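Local atomic coordinates of adenine phosphoribosyltransferase (Leishmania donovani, PDB entry 1QB7), a protein that probably catalyses the transfer of a phosphoribosyl group from 5-phospho-alpha-D-ribose 1-diphosphate to adenine, giving AMP and diphosphate in purine salvage. Residues F2-V5 and S9-L12; K23-W28 and P51-A56; F33-R36 and R40-D43; Q63-R66 and A71-H74; S156-V161 and S192-I197. All blocks are in the same frame, centred on the assembly; numbering follows the deposited sequence.

Contact 1: F2-V5 and S9-L12; sequences FKEV and SFLL
K3 and L11 face each other as the hydrogen-bonded pair of an antiparallel beta hairpin, in which strand 2-4 lines the edge of the main mixed sheet beside strand 9-12. K3 N gives its hydrogen to L11 O at 2.9 Å in an almost straight bond (177°), although it reaches that oxygen from above the carbonyl plane. The return bond, L11 N to K3 O, is also 2.9 Å and lies closer to the plane of its carbonyl. Beyond them the pairing bends: V5 N reaches S9 O at 3.0 Å, but the angle at hydrogen falls to 136° where the chain turns a corner at V5.

The non-hydrogen-bonded pairs F2-L12 and E4-F10 put their side chains on one face of the sheet. There the CB atoms of F2 and F10 meet at 3.6 Å, and the two rings part from this shared base. CD1 of the F2 ring lies 3.5 Å from L12 N, while CD1 of L12 sits over the centre of one face of the F2 ring. E4 CG stands anti to the backbone N (chi1 -175°), which lays the extended chain over a face of the F10 ring. At the corner V5 CG1 packs against CB of L11, whose side chain lies on the K3 side of the sheet.

Strand 9-12 is in turn bonded through F10 and L12 to strand 199-201, so the hairpin extends the parallel sheet of the phosphoribosyltransferase fold by an antiparallel edge. R64 of helix 51-67 touches F2, and K198 makes a cation-pi contact with F10. V5 CG2 rests 3.4 Å from S9 O.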
# COMPACT_ATOMS: atom_id res chain seq x y z
N PHE A 2 21.06 10.88 -12.03
CA PHE A 2 21.12 11.25 -10.63
C PHE A 2 22.42 11.99 -10.29
O PHE A 2 23.51 11.53 -10.62
CB PHE A 2 20.97 10.01 -9.75
CG PHE A 2 19.57 9.45 -9.73
CD1 PHE A 2 18.63 9.96 -8.84
CD2 PHE A 2 19.19 8.45 -10.61
CE1 PHE A 2 17.32 9.47 -8.83
CE2 PHE A 2 17.89 7.96 -10.61
CZ PHE A 2 16.95 8.47 -9.72
N LYS A 3 22.27 13.15 -9.66
CA LYS A 3 23.39 13.99 -9.26
C LYS A 3 23.65 13.84 -7.77
O LYS A 3 22.72 13.81 -6.97
CB LYS A 3 23.07 15.46 -9.55
CG LYS A 3 22.78 15.73 -11.01
CD LYS A 3 22.33 17.16 -11.25
CE LYS A 3 23.40 18.16 -10.86
NZ LYS A 3 23.07 19.51 -11.40
N GLU A 4 24.92 13.76 -7.39
CA GLU A 4 25.29 13.62 -5.99
C GLU A 4 25.22 14.96 -5.25
O GLU A 4 26.13 15.77 -5.36
CB GLU A 4 26.70 13.05 -5.87
CG GLU A 4 27.12 12.76 -4.45
CD GLU A 4 28.58 12.37 -4.33
OE1 GLU A 4 29.07 11.63 -5.21
OE2 GLU A 4 29.23 12.80 -3.36
N VAL A 5 24.15 15.17 -4.49
CA VAL A 5 23.97 16.41 -3.74
C VAL A 5 24.77 16.45 -2.44
O VAL A 5 25.05 17.52 -1.91
CB VAL A 5 22.47 16.68 -3.46
CG1 VAL A 5 21.74 16.83 -4.77
CG2 VAL A 5 21.86 15.56 -2.64
N SER A 9 24.13 10.43 -1.70
CA SER A 9 22.76 10.87 -1.71
C SER A 9 22.58 11.55 -3.06
O SER A 9 23.23 12.55 -3.35
CB SER A 9 22.51 11.83 -0.56
OG SER A 9 21.14 12.14 -0.46
N PHE A 10 21.74 10.95 -3.90
CA PHE A 10 21.51 11.44 -5.26
C PHE A 10 20.11 11.98 -5.53
O PHE A 10 19.11 11.47 -5.02
CB PHE A 10 21.84 10.34 -6.27
CG PHE A 10 23.23 9.79 -6.13
CD1 PHE A 10 23.53 8.88 -5.12
CD2 PHE A 10 24.24 10.17 -7.00
CE1 PHE A 10 24.82 8.37 -4.97
CE2 PHE A 10 25.53 9.67 -6.87
CZ PHE A 10 25.82 8.77 -5.85
N LEU A 11 20.05 13.01 -6.37
CA LEU A 11 18.79 13.63 -6.74
C LEU A 11 18.67 13.66 -8.25
O LEU A 11 19.63 14.01 -8.95
CB LEU A 11 18.74 15.06 -6.19
CG LEU A 11 17.50 15.89 -6.51
CD1 LEU A 11 16.25 15.26 -5.89
CD2 LEU A 11 17.72 17.30 -5.98
N LEU A 12 17.51 13.26 -8.76
CA LEU A 12 17.27 13.25 -10.20
C LEU A 12 17.40 14.69 -10.72
O LEU A 12 16.87 15.62 -10.13
CB LEU A 12 15.87 12.71 -10.49
CG LEU A 12 15.50 12.55 -11.96
CD1 LEU A 12 16.46 11.60 -12.65
CD2 LEU A 12 14.06 12.07 -12.09

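Contact 2: K23-W28 and P51-A56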
# COMPACT_ATOMS: atom_id res chain seq x y z
N LYS A 23 6.96 17.78 -9.97
CA LYS A 23 6.86 19.16 -9.51
C LYS A 23 5.48 19.73 -9.87
O LYS A 23 4.89 20.50 -9.11
CB LYS A 23 7.98 19.98 -10.14
CG LYS A 23 8.02 21.45 -9.78
CD LYS A 23 9.09 22.14 -10.61
CE LYS A 23 9.09 23.65 -10.47
NZ LYS A 23 9.44 24.11 -9.10
N LYS A 24 4.96 19.31 -11.02
CA LYS A 24 3.67 19.76 -11.51
C LYS A 24 2.51 19.09 -10.77
O LYS A 24 1.53 19.75 -10.44
CB LYS A 24 3.57 19.46 -13.01
CG LYS A 24 2.23 19.80 -13.66
CD LYS A 24 2.18 19.30 -15.11
CE LYS A 24 0.78 19.40 -15.72
NZ LYS A 24 0.31 20.80 -15.86
N SER A 25 2.64 17.80 -10.49
CA SER A 25 1.60 17.03 -9.82
C SER A 25 1.51 17.16 -8.30
O SER A 25 0.40 17.21 -7.76
CB SER A 25 1.73 15.54 -10.16
OG SER A 25 1.66 15.34 -11.56
N TYR A 26 2.64 17.19 -7.62
CA TYR A 26 2.64 17.26 -6.16
C TYR A 26 1.80 18.37 -5.54
O TYR A 26 1.70 19.48 -6.06
CB TYR A 26 4.06 17.36 -5.61
CG TYR A 26 4.57 16.10 -4.94
CD1 TYR A 26 3.87 15.52 -3.87
CD2 TYR A 26 5.74 15.48 -5.37
CE1 TYR A 26 4.33 14.35 -3.26
CE2 TYR A 26 6.20 14.31 -4.77
CZ TYR A 26 5.49 13.75 -3.71
OH TYR A 26 5.93 12.58 -3.15
N ARG A 27 1.13 18.01 -4.44
CA ARG A 27 0.33 18.96 -3.67
C ARG A 27 0.70 18.75 -2.22
O ARG A 27 0.82 17.61 -1.76
CB ARG A 27 -1.17 18.74 -3.84
CG ARG A 27 -1.72 19.14 -5.21
CD ARG A 27 -1.52 20.61 -5.49
NE ARG A 27 -2.05 20.99 -6.80
CZ ARG A 27 -1.40 20.84 -7.96
NH1 ARG A 27 -0.19 20.32 -7.99
NH2 ARG A 27 -1.98 21.22 -9.09
N TRP A 28 0.96 19.84 -1.51
CA TRP A 28 1.30 19.77 -0.10
C TRP A 28 0.23 20.52 0.69
O TRP A 28 -0.44 21.41 0.16
CB TRP A 28 2.70 20.32 0.18
CG TRP A 28 2.91 21.77 -0.15
CD1 TRP A 28 3.53 22.27 -1.26
CD2 TRP A 28 2.56 22.90 0.66
NE1 TRP A 28 3.59 23.64 -1.19
CE2 TRP A 28 3.01 24.05 -0.03
CE3 TRP A 28 1.92 23.05 1.90
CZ2 TRP A 28 2.83 25.34 0.49
CZ3 TRP A 28 1.75 24.33 2.41
CH2 TRP A 28 2.20 25.46 1.71
N PRO A 51 -2.42 9.66 -13.29
CA PRO A 51 -2.05 8.52 -14.13
C PRO A 51 -0.71 8.69 -14.85
O PRO A 51 0.12 7.78 -14.85
CB PRO A 51 -3.21 8.46 -15.13
CG PRO A 51 -4.36 8.91 -14.31
CD PRO A 51 -3.79 10.10 -13.58
N GLU A 52 -0.49 9.86 -15.43
CA GLU A 52 0.75 10.12 -16.16
C GLU A 52 1.96 10.11 -15.23
O GLU A 52 3.01 9.57 -15.58
CB GLU A 52 0.66 11.45 -16.91
CG GLU A 52 1.78 11.66 -17.92
CD GLU A 52 1.81 13.05 -18.54
OE1 GLU A 52 1.06 13.95 -18.08
OE2 GLU A 52 2.61 13.24 -19.48
N THR A 53 1.80 10.68 -14.04
CA THR A 53 2.90 10.72 -13.08
C THR A 53 3.23 9.33 -12.53
O THR A 53 4.39 8.95 -12.45
CB THR A 53 2.62 11.71 -11.92
OG1 THR A 53 2.21 12.97 -12.47
CG2 THR A 53 3.88 11.94 -11.09
N LEU A 54 2.20 8.57 -12.20
CA LEU A 54 2.40 7.23 -11.66
C LEU A 54 3.13 6.36 -12.70
O LEU A 54 4.08 5.65 -12.38
CB LEU A 54 1.06 6.60 -11.28
CG LEU A 54 1.08 5.37 -10.38
CD1 LEU A 54 1.69 5.70 -9.01
CD2 LEU A 54 -0.34 4.87 -10.21
N LYS A 55 2.70 6.47 -13.96
CA LYS A 55 3.31 5.72 -15.05
C LYS A 55 4.77 6.13 -15.26
O LYS A 55 5.64 5.28 -15.48
CB LYS A 55 2.51 5.90 -16.34
CG LYS A 55 2.99 5.02 -17.48
CD LYS A 55 2.20 5.25 -18.74
CE LYS A 55 2.81 4.47 -19.89
NZ LYS A 55 2.05 4.64 -21.17
N ALA A 56 5.04 7.43 -15.15
CA ALA A 56 6.40 7.94 -15.32
C ALA A 56 7.34 7.37 -14.26
O ALA A 56 8.48 7.02 -14.56
CB ALA A 56 6.40 9.46 -15.29
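The hydroxyl of S25 is gripped from several directions: it shares a 2.6 Å hydrogen bond between its OG and T53 OG1, bonds to L21 O one helical turn earlier, and makes a weaker bond to S50 OG. This is a helix-to-helix contact, joining the last turn of helix 17-25 to the first turns of helix 51-67, which belongs to the phosphoribosyltransferase domain and leads into the central sheet. T53 OG1 also bonds to S50 OG, which makes the three hydroxyls a compact cluster at the start of the second helix.

Both oxygens stand beside their own backbone N, with chi1 of -58° in S25 and -50° in T53, and this brings them together head to head while the nearest CA atoms, those of S25 and T53, stay 7.2 Å apart. The T53 methyl CG2, anti to the backbone N, is the more distant branch, 4.1 Å from S25 OG. Around the polar pair, L21 and L22 pack on T53, and I47 packs on S25.

Just past the contact the helix stops, Y26 being the first residue to leave helical geometry. R27 folds back over this end. Its guanidinium meets two backbone carbonyls in its own plane, both through one nitrogen: R27 NH1 donates to K24 O at 3.0 Å and, from well above the plane of that carbonyl, to Y26 O at 2.8 Å.

Contact 3: F33-R36 and R40-D43. With ADE (adenine), chain C.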
# COMPACT_ATOMS: atom_id res chain seq x y z
N PHE A 33 -4.83 21.42 7.39
CA PHE A 33 -5.37 20.63 6.28
C PHE A 33 -4.66 19.29 6.12
O PHE A 33 -4.82 18.63 5.09
CB PHE A 33 -5.28 21.39 4.96
CG PHE A 33 -6.22 22.56 4.86
CD1 PHE A 33 -7.55 22.37 4.48
CD2 PHE A 33 -5.77 23.85 5.11
CE1 PHE A 33 -8.41 23.45 4.36
CE2 PHE A 33 -6.63 24.95 4.98
CZ PHE A 33 -7.95 24.75 4.61
N SER A 34 -3.88 18.88 7.11
CA SER A 34 -3.14 17.61 7.04
C SER A 34 -3.24 16.80 8.33
O SER A 34 -3.77 17.28 9.34
CB SER A 34 -1.67 17.86 6.67
OG SER A 34 -0.82 17.74 7.79
N PRO A 35 -2.75 15.54 8.31
CA PRO A 35 -2.79 14.66 9.48
C PRO A 35 -1.55 14.74 10.37
O PRO A 35 -1.51 14.16 11.45
CB PRO A 35 -2.91 13.28 8.85
CG PRO A 35 -1.99 13.41 7.66
CD PRO A 35 -2.35 14.78 7.11
N ARG A 36 -0.53 15.45 9.90
CA ARG A 36 0.73 15.56 10.63
C ARG A 36 1.10 17.02 10.87
O ARG A 36 0.71 17.90 10.11
CB ARG A 36 1.83 14.87 9.84
CG ARG A 36 2.73 13.96 10.66
CD ARG A 36 3.81 13.37 9.77
NE ARG A 36 4.72 12.48 10.48
CZ ARG A 36 5.59 12.87 11.41
NH1 ARG A 36 5.68 14.15 11.75
NH2 ARG A 36 6.39 11.98 11.98
N ARG A 40 4.83 21.53 5.57
CA ARG A 40 4.23 21.15 4.31
C ARG A 40 4.22 19.63 4.15
O ARG A 40 5.25 18.99 3.94
CB ARG A 40 4.99 21.80 3.14
CG ARG A 40 5.16 23.32 3.27
CD ARG A 40 5.83 23.93 2.06
NE ARG A 40 7.06 23.22 1.70
CZ ARG A 40 7.74 23.40 0.58
NH1 ARG A 40 7.35 24.31 -0.31
NH2 ARG A 40 8.84 22.69 0.35
N PHE A 41 3.03 19.05 4.31
CA PHE A 41 2.84 17.61 4.19
C PHE A 41 2.61 17.27 2.71
O PHE A 41 1.56 17.62 2.16
CB PHE A 41 1.64 17.18 5.04
CG PHE A 41 1.38 15.70 5.02
CD1 PHE A 41 0.54 15.13 4.06
CD2 PHE A 41 1.97 14.86 5.97
CE1 PHE A 41 0.30 13.76 4.04
CE2 PHE A 41 1.73 13.49 5.95
CZ PHE A 41 0.89 12.94 4.98
N ALA A 42 3.58 16.61 2.08
CA ALA A 42 3.46 16.24 0.67
C ALA A 42 2.56 15.02 0.49
O ALA A 42 2.96 13.90 0.80
CB ALA A 42 4.83 15.98 0.08
N ASP A 43 1.37 15.25 -0.04
CA ASP A 43 0.36 14.21 -0.24
C ASP A 43 0.66 13.19 -1.35
O ASP A 43 0.71 13.54 -2.54
CB ASP A 43 -0.99 14.90 -0.48
CG ASP A 43 -2.16 13.94 -0.49
OD1 ASP A 43 -2.01 12.77 -0.07
OD2 ASP A 43 -3.24 14.37 -0.92
N9 ADE C . 7.21 13.66 7.29
C8 ADE C . 6.54 12.50 7.15
N7 ADE C . 5.75 12.47 6.07
C5 ADE C . 5.94 13.70 5.49
C6 ADE C . 5.40 14.31 4.35
N6 ADE C . 4.53 13.68 3.56
N1 ADE C . 5.82 15.58 4.07
C2 ADE C . 6.70 16.18 4.88
N3 ADE C . 7.26 15.70 6.00
C4 ADE C . 6.83 14.44 6.24
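With CG anti to the backbone N (chi1 -178°), the side chain of F41 swings its ring toward segment 33-36, and the second torsion turns the ring so that P35 and adenine lie over opposite faces. CD of P35 stands 4.1 Å from the centroid of the F41 ring and only 7° off its normal, a CH-pi contact over the centre. N6 of adenine lies 3.6 Å above the other face, offset toward the rim. R36 CB approaches the same ring obliquely, 3.9 Å from F41 CD2, and the extended chain then carries its guanidinium on to the base, where adenine N9 lies over one face.

S34 OG accepts from R36 N at 3.1 Å, forming an ST turn, and the same oxygen lies 3.7 Å from CB of F41.

A42, which follows F41, reads the base through its backbone: A42 N donates to adenine N1 at 3.2 Å, nearly straight at 164°, while adenine N6 donates to A42 O. A107 of the second subunit packs on F41.

A main-chain donor facing N1 and an acceptor facing the amino group match the pattern of adenine and would disfavour a 6-oxopurine, whose N1 carries hydrogen. Much of the recognition therefore probably rests on the backbone of A42, with R81 adding a further bond, and the ring of F41, backed by P35, supplies a wall for the base.

Contact 4: Q63-R66 and A71-H74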
# COMPACT_ATOMS: atom_id res chain seq x y z
N GLN A 63 13.11 0.74 -15.63
CA GLN A 63 14.25 0.86 -16.54
C GLN A 63 15.55 0.88 -15.75
O GLN A 63 16.52 0.23 -16.13
CB GLN A 63 14.13 2.13 -17.38
CG GLN A 63 13.07 2.05 -18.46
CD GLN A 63 12.63 3.41 -18.96
OE1 GLN A 63 13.23 4.43 -18.64
NE2 GLN A 63 11.54 3.43 -19.74
N ARG A 64 15.53 1.59 -14.63
CA ARG A 64 16.70 1.69 -13.79
C ARG A 64 17.17 0.33 -13.31
O ARG A 64 18.34 -0.02 -13.48
CB ARG A 64 16.41 2.59 -12.58
CG ARG A 64 17.55 2.67 -11.61
CD ARG A 64 17.22 3.59 -10.47
NE ARG A 64 18.31 3.68 -9.51
CZ ARG A 64 19.43 4.38 -9.71
NH1 ARG A 64 19.60 5.06 -10.84
NH2 ARG A 64 20.37 4.40 -8.78
N TYR A 65 16.25 -0.46 -12.76
CA TYR A 65 16.63 -1.77 -12.24
C TYR A 65 16.93 -2.84 -13.28
O TYR A 65 17.73 -3.74 -13.02
CB TYR A 65 15.62 -2.22 -11.19
CG TYR A 65 15.52 -1.21 -10.06
CD1 TYR A 65 16.66 -0.79 -9.38
CD2 TYR A 65 14.30 -0.62 -9.72
CE1 TYR A 65 16.61 0.20 -8.41
CE2 TYR A 65 14.23 0.38 -8.75
CZ TYR A 65 15.39 0.79 -8.10
OH TYR A 65 15.35 1.80 -7.17
N ARG A 66 16.32 -2.73 -14.47
CA ARG A 66 16.57 -3.68 -15.56
C ARG A 66 17.98 -3.45 -16.11
O ARG A 66 18.64 -4.38 -16.56
CB ARG A 66 15.55 -3.51 -16.69
CG ARG A 66 14.23 -4.20 -16.43
CD ARG A 66 13.30 -4.16 -17.64
NE ARG A 66 12.07 -4.91 -17.37
CZ ARG A 66 10.87 -4.60 -17.86
NH1 ARG A 66 10.72 -3.55 -18.66
NH2 ARG A 66 9.80 -5.32 -17.51
N ALA A 71 21.56 -7.11 -10.78
CA ALA A 71 20.16 -6.74 -10.61
C ALA A 71 19.58 -7.02 -9.22
O ALA A 71 20.01 -7.95 -8.53
CB ALA A 71 19.32 -7.43 -11.68
N PRO A 72 18.62 -6.20 -8.78
CA PRO A 72 17.98 -6.37 -7.46
C PRO A 72 17.20 -7.69 -7.45
O PRO A 72 16.71 -8.14 -8.48
CB PRO A 72 17.03 -5.18 -7.38
CG PRO A 72 17.68 -4.15 -8.26
CD PRO A 72 18.13 -4.97 -9.44
N THR A 73 17.11 -8.31 -6.28
CA THR A 73 16.39 -9.56 -6.13
C THR A 73 15.05 -9.36 -5.43
O THR A 73 14.15 -10.18 -5.56
CB THR A 73 17.21 -10.60 -5.32
OG1 THR A 73 17.44 -10.10 -3.99
CG2 THR A 73 18.55 -10.85 -5.98
N HIS A 74 14.93 -8.25 -4.70
CA HIS A 74 13.71 -7.94 -3.94
C HIS A 74 13.46 -6.43 -3.84
O HIS A 74 14.39 -5.62 -3.86
CB HIS A 74 13.85 -8.43 -2.48
CG HIS A 74 14.03 -9.91 -2.32
ND1 HIS A 74 15.25 -10.53 -2.50
CD2 HIS A 74 13.17 -10.87 -1.93
CE1 HIS A 74 15.12 -11.82 -2.22
NE2 HIS A 74 13.87 -12.05 -1.87
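Apolar packing carries the contact between Y65 and P72, within the alpha-to-beta connection that leads from helix 51-67 into strand 74-78, in the parallel part of the central mixed sheet. CG of Y65 is anti to the carbonyl carbon (chi1 -57°), which sends the ring past P72. CG of P72 is the touching atom, 3.7 Å from CD1 of the Y65 ring, which it approaches obliquely, and the two side chains cross at about a right angle. CD of P72 lies nearer the helix backbone, 4.1 Å from CB of Y65 and 3.8 Å from Y65 O, so the proline packs against the base of the tyrosine side chain. A71 adds a lighter touch, its CB 4.2 Å from Y65 O.

Other side chains pack round the tyrosine. CG of R64, the preceding residue on the helix, lies over one face toward the rim. I89 and L93 of helix 86-93 pack against Y65, and V142 of strand 140-145 touches both Y65 and P72, which places the pair between helices and sheet.

Polar bonds act at the ends. The buried Y65 reaches with its OH to the carboxylate of E170, which also takes a salt bridge from R64 NE. Toward the strand, A71 O receives R140 NE and T73 pairs with the backbone of R140. T73 OG1 further shares a 2.7 Å hydrogen bond with ND1 of the H74 imidazole.

Contact 5: S156-V161 and S192-I197; sequences SGLQLV and SRYKDI
L158, on helix 152-163, meets the loop 192-197 with its CB and both methyls. Its CB lies 4.2 Å from CE1 of Y194. With CG anti to the carbonyl carbon (chi1 -55°), the side chain then forks between two partners: CD1 sits over one face of the tyrosine ring, offset toward the rim and 4.1 Å from Y194 CG, while CD2 meets CG2 of I197 at 3.8 Å. The leucine and each of its partners lie side by side, pointing opposite ways.

The loop presents both partners through two successive type I turns, S192 to K195 and Y194 to I197. CG of R193 covers the opposite face of the Y194 ring, and the R193 guanidinium pairs with E162 farther along the helix. Beneath, L158 and I197 both pack on V168 of strand 167-173, so the contact seats the loop beside a helix that lies on the central sheet.

Q159 adds a polar link. Its CG lies 3.9 Å from Y194 OH, and a water at the edge of the tyrosine ring, in its plane, accepts from Q159 NE2 at 2.9 Å and is bonded to Y194 OH at 2.8 Å. The amide oxygen of Q159 turns elsewhere, to E114 N. The direct packing is thus largely apolar, and the phenol is tied to the helix by a water bridge that probably helps hold the hydroxyl there.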
# COMPACT_ATOMS: atom_id res chain seq x y z
N SER A 156 15.25 1.40 9.89
CA SER A 156 14.67 0.10 10.24
C SER A 156 14.85 -0.87 9.07
O SER A 156 15.16 -2.05 9.26
CB SER A 156 13.19 0.23 10.58
OG SER A 156 13.03 0.63 11.93
N GLY A 157 14.69 -0.33 7.86
CA GLY A 157 14.84 -1.12 6.66
C GLY A 157 16.26 -1.66 6.54
O GLY A 157 16.45 -2.83 6.25
N LEU A 158 17.24 -0.79 6.78
CA LEU A 158 18.65 -1.18 6.70
C LEU A 158 18.97 -2.27 7.72
O LEU A 158 19.62 -3.26 7.39
CB LEU A 158 19.55 0.04 6.94
CG LEU A 158 19.31 1.25 6.04
CD1 LEU A 158 20.21 2.41 6.46
CD2 LEU A 158 19.54 0.89 4.59
N GLN A 159 18.48 -2.11 8.94
CA GLN A 159 18.72 -3.09 9.99
C GLN A 159 18.14 -4.46 9.63
O GLN A 159 18.79 -5.48 9.80
CB GLN A 159 18.12 -2.61 11.32
CG GLN A 159 18.78 -1.37 11.89
CD GLN A 159 18.09 -0.85 13.13
OE1 GLN A 159 16.89 -1.09 13.34
NE2 GLN A 159 18.83 -0.12 13.96
N LEU A 160 16.90 -4.45 9.14
CA LEU A 160 16.21 -5.69 8.78
C LEU A 160 16.90 -6.42 7.63
O LEU A 160 17.02 -7.65 7.67
CB LEU A 160 14.74 -5.39 8.45
CG LEU A 160 13.89 -4.94 9.64
CD1 LEU A 160 12.56 -4.39 9.16
CD2 LEU A 160 13.69 -6.09 10.63
N VAL A 161 17.39 -5.68 6.64
CA VAL A 161 18.09 -6.28 5.51
C VAL A 161 19.44 -6.85 5.97
O VAL A 161 19.80 -7.97 5.61
CB VAL A 161 18.28 -5.27 4.35
CG1 VAL A 161 19.12 -5.89 3.24
CG2 VAL A 161 16.93 -4.84 3.79
N SER A 192 29.93 5.84 10.99
CA SER A 192 29.75 5.72 9.54
C SER A 192 29.55 4.28 9.07
O SER A 192 30.07 3.88 8.03
CB SER A 192 30.97 6.32 8.82
OG SER A 192 31.18 7.67 9.21
N ARG A 193 28.79 3.49 9.83
CA ARG A 193 28.57 2.10 9.45
C ARG A 193 27.68 1.94 8.22
O ARG A 193 27.75 0.91 7.54
CB ARG A 193 28.01 1.29 10.63
CG ARG A 193 26.70 1.79 11.18
CD ARG A 193 26.14 0.78 12.18
NE ARG A 193 25.96 -0.54 11.58
CZ ARG A 193 25.82 -1.66 12.27
NH1 ARG A 193 25.84 -1.63 13.60
NH2 ARG A 193 25.64 -2.82 11.64
N TYR A 194 26.87 2.95 7.94
CA TYR A 194 25.98 2.92 6.77
C TYR A 194 26.43 3.90 5.70
O TYR A 194 25.66 4.23 4.79
CB TYR A 194 24.54 3.21 7.20
CG TYR A 194 23.98 2.19 8.16
CD1 TYR A 194 23.84 0.84 7.79
CD2 TYR A 194 23.58 2.56 9.45
CE1 TYR A 194 23.33 -0.10 8.68
CE2 TYR A 194 23.06 1.62 10.34
CZ TYR A 194 22.93 0.29 9.95
OH TYR A 194 22.42 -0.63 10.82
N LYS A 195 27.68 4.34 5.80
CA LYS A 195 28.29 5.29 4.87
C LYS A 195 28.13 4.88 3.41
O LYS A 195 27.98 5.74 2.55
CB LYS A 195 29.78 5.44 5.19
CG LYS A 195 30.53 6.39 4.26
CD LYS A 195 32.04 6.29 4.46
CE LYS A 195 32.80 7.12 3.43
NZ LYS A 195 34.28 6.99 3.56
N ASP A 196 28.16 3.58 3.15
CA ASP A 196 28.04 3.07 1.79
C ASP A 196 26.62 2.86 1.28
O ASP A 196 26.44 2.40 0.15
CB ASP A 196 28.86 1.78 1.63
CG ASP A 196 30.36 2.01 1.80
OD1 ASP A 196 30.88 3.03 1.30
OD2 ASP A 196 31.01 1.16 2.45
N ILE A 197 25.62 3.20 2.09
CA ILE A 197 24.23 3.05 1.69
C ILE A 197 23.85 4.19 0.75
O ILE A 197 23.96 5.35 1.11
CB ILE A 197 23.26 3.09 2.90
CG1 ILE A 197 23.56 1.95 3.89
CG2 ILE A 197 21.80 3.02 2.42
CD1 ILE A 197 23.45 0.56 3.31
O HOH W 1 21.69 -0.24 13.48

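From the N terminus, contact 1 closes a tight hairpin at one edge of the mixed sheet. The chain runs on through helix 17-25 to contact 2, which closes a longer loop onto helix 51-67. Contact 3 lies wholly within that loop and contributes residues of the adenine pocket; the two touch where R27 O meets D43 N, and both border the second subunit. Contact 4 then closes the short turn from the far end of helix 51-67 into the sheet, and touches contact 1 through that helix. Contact 5, the last, spans strand 167-173 and helix 182-192 in a wide loop, about 28 Å between centres from contact 3. None of the five cross.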